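PDB 1VKU: acyl carrier protein from Thermotoga maritima, which probably carries the growing fatty acid chain through fatty acid biosynthesis as a small carrier protein. Local coordinates for residues M13-L18 and V37-T42; A20-I25 and L46-I51; D55-F60 and E71-I76. All blocks are in the same frame, centred on the assembly; numbering follows the deposited sequence. Where two conformers were deposited one is given.

How the interactions relate
The first helix of the chain is 14-28. From there a long loop runs to helix 50-64. Interaction 1 closes the first part of this route, tying residues 13-18 to residues 37-42. Interaction 2 starts further along the same helix, at residues 20-25, and returns to residues 46-51. The two therefore cross, and they pack directly through Val-37 against Phe-22 and Val-23. Interaction 3 follows in series and closes the shorter loop between helix 50-64 and helix 70-73. It meets interaction 2 inside the bundle, where Phe-60 and Leu-56 lie against Phe-22. Interactions 1 and 3 sit on opposite sides of the chain's centre. Together they join the first three helices and the long loop.

Interaction 1 (M13-L18 and V37-T42); sequences MERKKL and VDEENT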
# COMPACT_ATOMS: atom_id res chain seq x y z
N MSE A 13 0.23 13.71 9.08
CA MSE A 13 0.27 13.41 7.64
C MSE A 13 0.69 11.98 7.29
O MSE A 13 1.26 11.73 6.23
CB MSE A 13 1.16 14.41 6.91
CG MSE A 13 0.68 15.86 6.79
SE MSE A 13 -1.27 16.22 7.03
CE MSE A 13 -1.67 17.73 5.65
N GLU A 14 0.41 11.02 8.19
CA GLU A 14 0.80 9.63 7.96
C GLU A 14 0.09 9.02 6.75
O GLU A 14 0.69 8.28 6.02
CB GLU A 14 0.57 8.75 9.19
CG GLU A 14 -0.90 8.50 9.51
CD GLU A 14 -1.12 7.67 10.77
OE1 GLU A 14 -0.13 7.04 11.25
OE2 GLU A 14 -2.29 7.66 11.27
N ARG A 15 -1.18 9.34 6.52
CA ARG A 15 -1.90 8.77 5.39
C ARG A 15 -1.41 9.37 4.08
O ARG A 15 -1.14 8.63 3.15
CB ARG A 15 -3.42 8.96 5.54
CG ARG A 15 -3.99 8.34 6.81
CD ARG A 15 -5.54 8.30 6.86
NE ARG A 15 -6.01 7.19 6.05
CZ ARG A 15 -5.96 5.91 6.44
NH1 ARG A 15 -5.52 5.59 7.66
NH2 ARG A 15 -6.36 4.94 5.62
N LYS A 16 -1.29 10.71 4.03
CA LYS A 16 -0.75 11.40 2.85
C LYS A 16 0.59 10.82 2.46
O LYS A 16 0.85 10.64 1.29
CB LYS A 16 -0.69 12.93 3.04
CG LYS A 16 -2.07 13.53 3.36
CD LYS A 16 -2.24 15.01 3.03
CE LYS A 16 -3.73 15.37 3.17
NZ LYS A 16 -4.00 16.83 3.20
N LYS A 17 1.44 10.58 3.45
CA LYS A 17 2.77 10.06 3.22
C LYS A 17 2.76 8.64 2.65
O LYS A 17 3.48 8.36 1.70
CB LYS A 17 3.62 10.16 4.49
CG LYS A 17 4.01 11.59 4.90
CD LYS A 17 4.78 11.54 6.19
CE LYS A 17 5.16 12.91 6.65
NZ LYS A 17 5.90 12.78 7.91
N LEU A 18 1.94 7.76 3.20
CA LEU A 18 1.81 6.41 2.67
C LEU A 18 1.12 6.35 1.32
O LEU A 18 1.46 5.52 0.49
CB LEU A 18 1.13 5.47 3.67
CG LEU A 18 1.98 5.27 4.94
CD1 LEU A 18 1.16 4.57 5.97
CD2 LEU A 18 3.24 4.49 4.65
N VAL A 37 -4.27 9.71 -6.52
CA VAL A 37 -4.90 8.59 -5.85
C VAL A 37 -5.89 9.00 -4.75
O VAL A 37 -5.55 9.80 -3.87
CB VAL A 37 -3.79 7.67 -5.29
CG1 VAL A 37 -4.33 6.68 -4.30
CG2 VAL A 37 -3.10 6.95 -6.44
N ASP A 38 -7.10 8.44 -4.81
CA ASP A 38 -8.02 8.46 -3.69
C ASP A 38 -7.95 7.11 -2.96
O ASP A 38 -8.01 6.06 -3.58
CB ASP A 38 -9.43 8.74 -4.20
CG ASP A 38 -10.47 8.89 -3.09
OD1 ASP A 38 -10.45 8.16 -2.09
OD2 ASP A 38 -11.39 9.73 -3.13
N GLU A 39 -7.79 7.15 -1.65
CA GLU A 39 -7.84 5.99 -0.78
C GLU A 39 -9.04 5.05 -0.98
O GLU A 39 -8.96 3.86 -0.66
CB GLU A 39 -7.95 6.47 0.65
CG GLU A 39 -6.68 6.41 1.45
CD GLU A 39 -6.94 6.72 2.90
OE1 GLU A 39 -8.04 6.40 3.39
OE2 GLU A 39 -6.06 7.31 3.56
N GLU A 40 -10.16 5.61 -1.44
CA GLU A 40 -11.39 4.86 -1.62
C GLU A 40 -11.42 4.03 -2.89
O GLU A 40 -12.29 3.19 -3.02
CB GLU A 40 -12.60 5.80 -1.61
CG GLU A 40 -12.93 6.42 -0.26
CD GLU A 40 -13.20 5.38 0.83
OE1 GLU A 40 -13.97 4.42 0.58
OE2 GLU A 40 -12.65 5.53 1.95
N ASN A 41 -10.49 4.29 -3.81
CA ASN A 41 -10.35 3.47 -5.02
C ASN A 41 -9.98 2.03 -4.71
O ASN A 41 -9.11 1.77 -3.86
CB ASN A 41 -9.22 3.99 -5.93
CG ASN A 41 -9.42 5.43 -6.40
OD1 ASN A 41 -8.46 6.23 -6.45
ND2 ASN A 41 -10.65 5.76 -6.76
N THR A 42 -10.58 1.09 -5.43
CA THR A 42 -10.15 -0.29 -5.34
C THR A 42 -8.87 -0.44 -6.13
O THR A 42 -8.62 0.30 -7.08
CB THR A 42 -11.22 -1.22 -5.87
OG1 THR A 42 -11.41 -0.97 -7.27
CG2 THR A 42 -12.58 -0.84 -5.30
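Arg-15 and Glu-39 mark the closest approach of the two backbones, with CA of Arg-15 and CA of Glu-39 9.0 Å apart. Residues 14-18 form the first turn of the opening helix of the acyl carrier protein helical bundle. Met-13, a selenomethionine, is its N-cap residue. Residues 37-42 lie in the long loop that follows this helix, and Asp-38 to Asn-41 form a type I beta turn. Only side chains bridge the gap, in a salt bridge at the protein surface. The Arg-15 chain bends at chi3 (79°), which turns its guanidinium edge to the carboxylate. Arg-15 NE donates to Glu-39 OE2 at 2.5 Å, a very short separation whose exact value is doubtful. Arg-15 NH2 makes a weak second bond to Glu-39 OE1 at 3.2 Å. The carboxylate carbon lies in the guanidinium plane, but the two groups are twisted 71° apart, so this is not a flat, coplanar pair. The two side chains cross at about a right angle. Arg-15 NH2 has a second acidic partner, Asp-84 of helix 79-92, and the backbone of Glu-39 bonds to Lys-80 at the start of that helix. The contact thus brings the first helix, the loop and the last helix together. Within the loop an Asx turn forms: Glu-40 N donates to Asp-38 OD1 at 2.6 Å, nearly straight at 169°.

Interaction 2 (A20-I25 and L46-I51); sequences AKFVEI and LGFDSI
Phe-22 reaches from helix 14-28 toward Leu-46 and Phe-48, which stand in the loop leading to helix 50-64. Its CB points toward that loop. CG is anti to the backbone N (chi1 167°), and this sends the ring outward from the helix. The far end of the ring does the touching. On one side, Phe-22 CE1 packs 3.7 Å from Phe-48 CZ. On the other, Phe-22 CE2 lies 4.1 Å from Leu-46 CD1. At the tip, between the two partners, Phe-22 CZ is 4.0 Å from Phe-48 CZ and 4.1 Å from Leu-46 CD1. Both partners therefore meet the edge of the Phe-22 ring, near its plane. The two rings point at each other from opposite sides of the contact and meet obliquely, centroids 5.6 Å apart and planes at 50°. Phe-43 meets both rings and is edge-to-face with Phe-48. Leu-56 and Phe-60 of helix 50-64 also pack on Phe-22. Phe-48 stands two residues before helix 50-64 and so links this apolar cluster to the start of that helix. Asp-49 is the N-cap residue there, and its OD1 accepts a bond from Asp-52 N. Next to it is Ser-50, the predicted attachment point of 4'-phosphopantetheine, which is absent from this crystal structure. The sequence Asp-49, Ser-50, Ile-51 matches the Asp-Ser-Leu type of motif that marks the prosthetic-group site of acyl carrier proteins.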
# COMPACT_ATOMS: atom_id res chain seq x y z
N ALA A 20 1.55 8.72 -0.84
CA ALA A 20 2.61 9.21 -1.70
C ALA A 20 3.63 8.11 -1.96
O ALA A 20 4.17 8.03 -3.06
CB ALA A 20 3.29 10.46 -1.10
N LYS A 21 3.92 7.28 -0.95
CA LYS A 21 4.83 6.16 -1.11
C LYS A 21 4.24 5.11 -2.07
O LYS A 21 4.91 4.64 -2.97
CB LYS A 21 5.12 5.51 0.26
CG LYS A 21 6.22 4.52 0.21
CD LYS A 21 7.50 5.27 -0.00
CE LYS A 21 8.61 4.35 -0.17
NZ LYS A 21 9.77 5.13 -0.52
N PHE A 22 2.96 4.78 -1.88
CA PHE A 22 2.25 3.93 -2.81
C PHE A 22 2.42 4.45 -4.26
O PHE A 22 2.80 3.70 -5.13
CB PHE A 22 0.79 3.88 -2.42
CG PHE A 22 -0.12 3.30 -3.47
CD1 PHE A 22 0.26 2.19 -4.22
CD2 PHE A 22 -1.37 3.85 -3.68
CE1 PHE A 22 -0.58 1.66 -5.18
CE2 PHE A 22 -2.22 3.32 -4.63
CZ PHE A 22 -1.83 2.23 -5.39
N VAL A 23 2.17 5.73 -4.51
CA VAL A 23 2.30 6.29 -5.87
C VAL A 23 3.73 6.16 -6.41
O VAL A 23 3.94 5.82 -7.58
CB VAL A 23 1.77 7.73 -5.90
CG1 VAL A 23 2.06 8.44 -7.23
CG2 VAL A 23 0.30 7.69 -5.65
N GLU A 24 4.72 6.40 -5.55
CA GLU A 24 6.12 6.36 -5.95
C GLU A 24 6.56 4.95 -6.31
O GLU A 24 7.24 4.73 -7.32
CB GLU A 24 7.00 6.92 -4.82
CG GLU A 24 8.49 6.62 -4.89
CD GLU A 24 9.17 6.72 -3.52
OE1 GLU A 24 8.76 7.55 -2.67
OE2 GLU A 24 10.12 5.93 -3.27
N ILE A 25 6.17 4.01 -5.47
CA ILE A 25 6.47 2.60 -5.72
C ILE A 25 5.76 2.13 -6.99
O ILE A 25 6.37 1.48 -7.82
CB ILE A 25 6.03 1.72 -4.53
CG1 ILE A 25 6.97 1.90 -3.34
CG2 ILE A 25 5.99 0.27 -4.96
CD1 ILE A 25 6.43 1.34 -2.08
N LEU A 46 -7.79 0.64 -10.13
CA LEU A 46 -6.52 1.28 -10.49
C LEU A 46 -5.69 0.45 -11.47
O LEU A 46 -4.61 0.87 -11.87
CB LEU A 46 -5.69 1.59 -9.25
CG LEU A 46 -6.33 2.63 -8.35
CD1 LEU A 46 -5.35 3.03 -7.30
CD2 LEU A 46 -6.75 3.85 -9.15
N GLY A 47 -6.23 -0.71 -11.86
CA GLY A 47 -5.54 -1.67 -12.73
C GLY A 47 -4.54 -2.58 -12.06
O GLY A 47 -3.62 -3.04 -12.69
N PHE A 48 -4.69 -2.82 -10.76
CA PHE A 48 -3.79 -3.76 -10.08
C PHE A 48 -4.53 -5.07 -9.95
O PHE A 48 -5.63 -5.11 -9.40
CB PHE A 48 -3.42 -3.26 -8.68
CG PHE A 48 -2.50 -2.08 -8.66
CD1 PHE A 48 -2.96 -0.80 -9.01
CD2 PHE A 48 -1.19 -2.22 -8.24
CE1 PHE A 48 -2.10 0.30 -8.98
CE2 PHE A 48 -0.32 -1.12 -8.20
CZ PHE A 48 -0.77 0.13 -8.57
N ASP A 49 -3.93 -6.14 -10.44
CA ASP A 49 -4.51 -7.46 -10.20
C ASP A 49 -3.93 -8.07 -8.92
O ASP A 49 -3.20 -7.42 -8.19
CB ASP A 49 -4.37 -8.37 -11.42
CG ASP A 49 -2.96 -8.92 -11.60
OD1 ASP A 49 -2.03 -8.53 -10.87
OD2 ASP A 49 -2.67 -9.77 -12.46
N SER A 50 -4.28 -9.32 -8.66
CA SER A 50 -3.97 -9.97 -7.39
C SER A 50 -2.46 -10.10 -7.23
O SER A 50 -1.95 -9.96 -6.12
CB SER A 50 -4.67 -11.33 -7.28
OG SER A 50 -4.29 -12.19 -8.36
N ILE A 51 -1.77 -10.34 -8.34
CA ILE A 51 -0.32 -10.48 -8.39
C ILE A 51 0.33 -9.13 -8.15
O ILE A 51 1.34 -9.05 -7.49
CB ILE A 51 0.15 -11.06 -9.73
CG1 ILE A 51 -0.40 -12.49 -9.93
CG2 ILE A 51 1.67 -11.04 -9.83
CD1 ILE A 51 -0.04 -13.11 -11.26

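Interaction 3 (D55-F60 and E71-I76); sequences DLVMFF and EEISKI
Ser-74 OG donates to Glu-71 O at 2.7 Å, on the side of the turn away from the apolar contact that Ile-73 and Ile-76 make with Val-57. The hydroxyl approaches the carbonyl oxygen tilted 35° from the carbonyl plane. A type I beta turn runs from Ile-73 to Ile-76, with Ile-76 N bonded to Ile-73 O at 3.1 Å. This turn presents both isoleucines to the same valine. Val-57 meets them as a fork, one methyl for each. With CG1 anti to its backbone N (chi1 164°), that methyl lies against Ile-73, 3.8 Å from both CG1 and CD1 of Ile-73. The other branch, Val-57 CG2, is 3.9 Å from Ile-76 CD1. Both pairs meet at a slant, and the contact is purely van der Waals. Val-57 and Ile-76 are buried. The side chain of Ile-73 lies about 7 Å, between nearest atoms, from that of Ser-50, the predicted phosphopantetheine site. Val-53, one helical turn before Val-57, touches both isoleucines too. Ile-73, on helix 70-73, and Ile-76, at the end of the turn, thus pack against helix 50-64 through Val-53 and Val-57, while Ile-76 also reaches Ile-85 of helix 79-92, and Leu-56 and Phe-60 face helices 14-28 and 79-92.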
# COMPACT_ATOMS: atom_id res chain seq x y z
N ASP A 55 3.00 -7.97 -5.17
CA ASP A 55 4.26 -7.25 -5.42
C ASP A 55 4.27 -5.94 -4.63
O ASP A 55 5.24 -5.64 -3.96
CB ASP A 55 4.47 -6.94 -6.90
CG ASP A 55 4.96 -8.14 -7.69
OD1 ASP A 55 5.93 -8.83 -7.27
OD2 ASP A 55 4.45 -8.43 -8.79
N LEU A 56 3.21 -5.17 -4.73
CA LEU A 56 3.05 -3.94 -3.93
C LEU A 56 3.29 -4.17 -2.44
O LEU A 56 4.01 -3.41 -1.80
CB LEU A 56 1.66 -3.35 -4.14
CG LEU A 56 1.37 -1.97 -3.56
CD1 LEU A 56 2.24 -0.92 -4.20
CD2 LEU A 56 -0.07 -1.70 -3.85
N VAL A 57 2.70 -5.23 -1.89
CA VAL A 57 2.81 -5.54 -0.45
C VAL A 57 4.27 -5.87 -0.10
O VAL A 57 4.80 -5.35 0.87
CB VAL A 57 1.83 -6.67 -0.04
CG1 VAL A 57 2.17 -7.27 1.31
CG2 VAL A 57 0.37 -6.16 -0.06
N MSE A 58 4.93 -6.68 -0.93
CA MSE A 58 6.31 -7.06 -0.69
C MSE A 58 7.24 -5.86 -0.79
O MSE A 58 8.24 -5.79 -0.07
CB MSE A 58 6.75 -8.17 -1.63
CG MSE A 58 6.12 -9.49 -1.32
SE MSE A 58 6.43 -10.81 -2.77
CE MSE A 58 8.31 -11.30 -2.32
N PHE A 59 6.89 -4.89 -1.64
CA PHE A 59 7.66 -3.64 -1.72
C PHE A 59 7.49 -2.78 -0.46
O PHE A 59 8.46 -2.27 0.06
CB PHE A 59 7.33 -2.79 -2.96
CG PHE A 59 7.85 -3.35 -4.28
CD1 PHE A 59 9.18 -3.70 -4.44
CD2 PHE A 59 6.99 -3.44 -5.38
CE1 PHE A 59 9.63 -4.18 -5.66
CE2 PHE A 59 7.45 -3.90 -6.59
CZ PHE A 59 8.76 -4.28 -6.73
N PHE A 60 6.26 -2.64 0.04
CA PHE A 60 6.02 -1.99 1.32
C PHE A 60 6.71 -2.72 2.48
O PHE A 60 7.29 -2.10 3.36
CB PHE A 60 4.53 -1.86 1.60
CG PHE A 60 3.94 -0.58 1.09
CD1 PHE A 60 4.06 0.60 1.82
CD2 PHE A 60 3.30 -0.54 -0.12
CE1 PHE A 60 3.52 1.78 1.36
CE2 PHE A 60 2.76 0.67 -0.60
CZ PHE A 60 2.89 1.83 0.13
N GLU A 71 -3.03 -13.98 4.71
CA GLU A 71 -4.44 -13.84 4.93
C GLU A 71 -4.87 -12.38 4.81
O GLU A 71 -5.92 -12.10 4.24
CB GLU A 71 -4.85 -14.41 6.29
CG GLU A 71 -4.29 -13.64 7.48
N GLU A 72 -4.07 -11.46 5.34
CA GLU A 72 -4.36 -10.03 5.28
C GLU A 72 -4.25 -9.50 3.85
O GLU A 72 -5.04 -8.65 3.44
CB GLU A 72 -3.40 -9.24 6.18
CG GLU A 72 -3.33 -9.72 7.63
CD GLU A 72 -2.02 -9.33 8.31
OE1 GLU A 72 -1.01 -9.12 7.62
OE2 GLU A 72 -1.98 -9.26 9.55
N ILE A 73 -3.26 -9.98 3.09
CA ILE A 73 -3.09 -9.57 1.69
C ILE A 73 -4.36 -9.87 0.92
O ILE A 73 -4.84 -9.02 0.18
CB ILE A 73 -1.91 -10.30 1.01
CG1 ILE A 73 -0.58 -9.93 1.67
CG2 ILE A 73 -1.91 -9.99 -0.49
CD1 ILE A 73 0.68 -10.76 1.18
N SER A 74 -4.91 -11.08 1.11
CA SER A 74 -6.06 -11.54 0.34
C SER A 74 -7.35 -10.75 0.57
O SER A 74 -8.30 -10.86 -0.19
CB SER A 74 -6.33 -13.02 0.60
OG SER A 74 -6.72 -13.22 1.93
N LYS A 75 -7.37 -9.96 1.64
CA LYS A 75 -8.55 -9.21 2.06
C LYS A 75 -8.48 -7.75 1.56
O LYS A 75 -9.43 -6.99 1.71
CB LYS A 75 -8.63 -9.23 3.59
CG LYS A 75 -9.01 -10.59 4.23
CD LYS A 75 -8.98 -10.53 5.79
N ILE A 76 -7.34 -7.37 1.01
CA ILE A 76 -7.09 -6.00 0.53
C ILE A 76 -7.93 -5.76 -0.72
O ILE A 76 -7.85 -6.53 -1.69
CB ILE A 76 -5.57 -5.83 0.23
CG1 ILE A 76 -4.78 -5.66 1.52
CG2 ILE A 76 -5.32 -4.63 -0.68
CD1 ILE A 76 -3.28 -5.63 1.35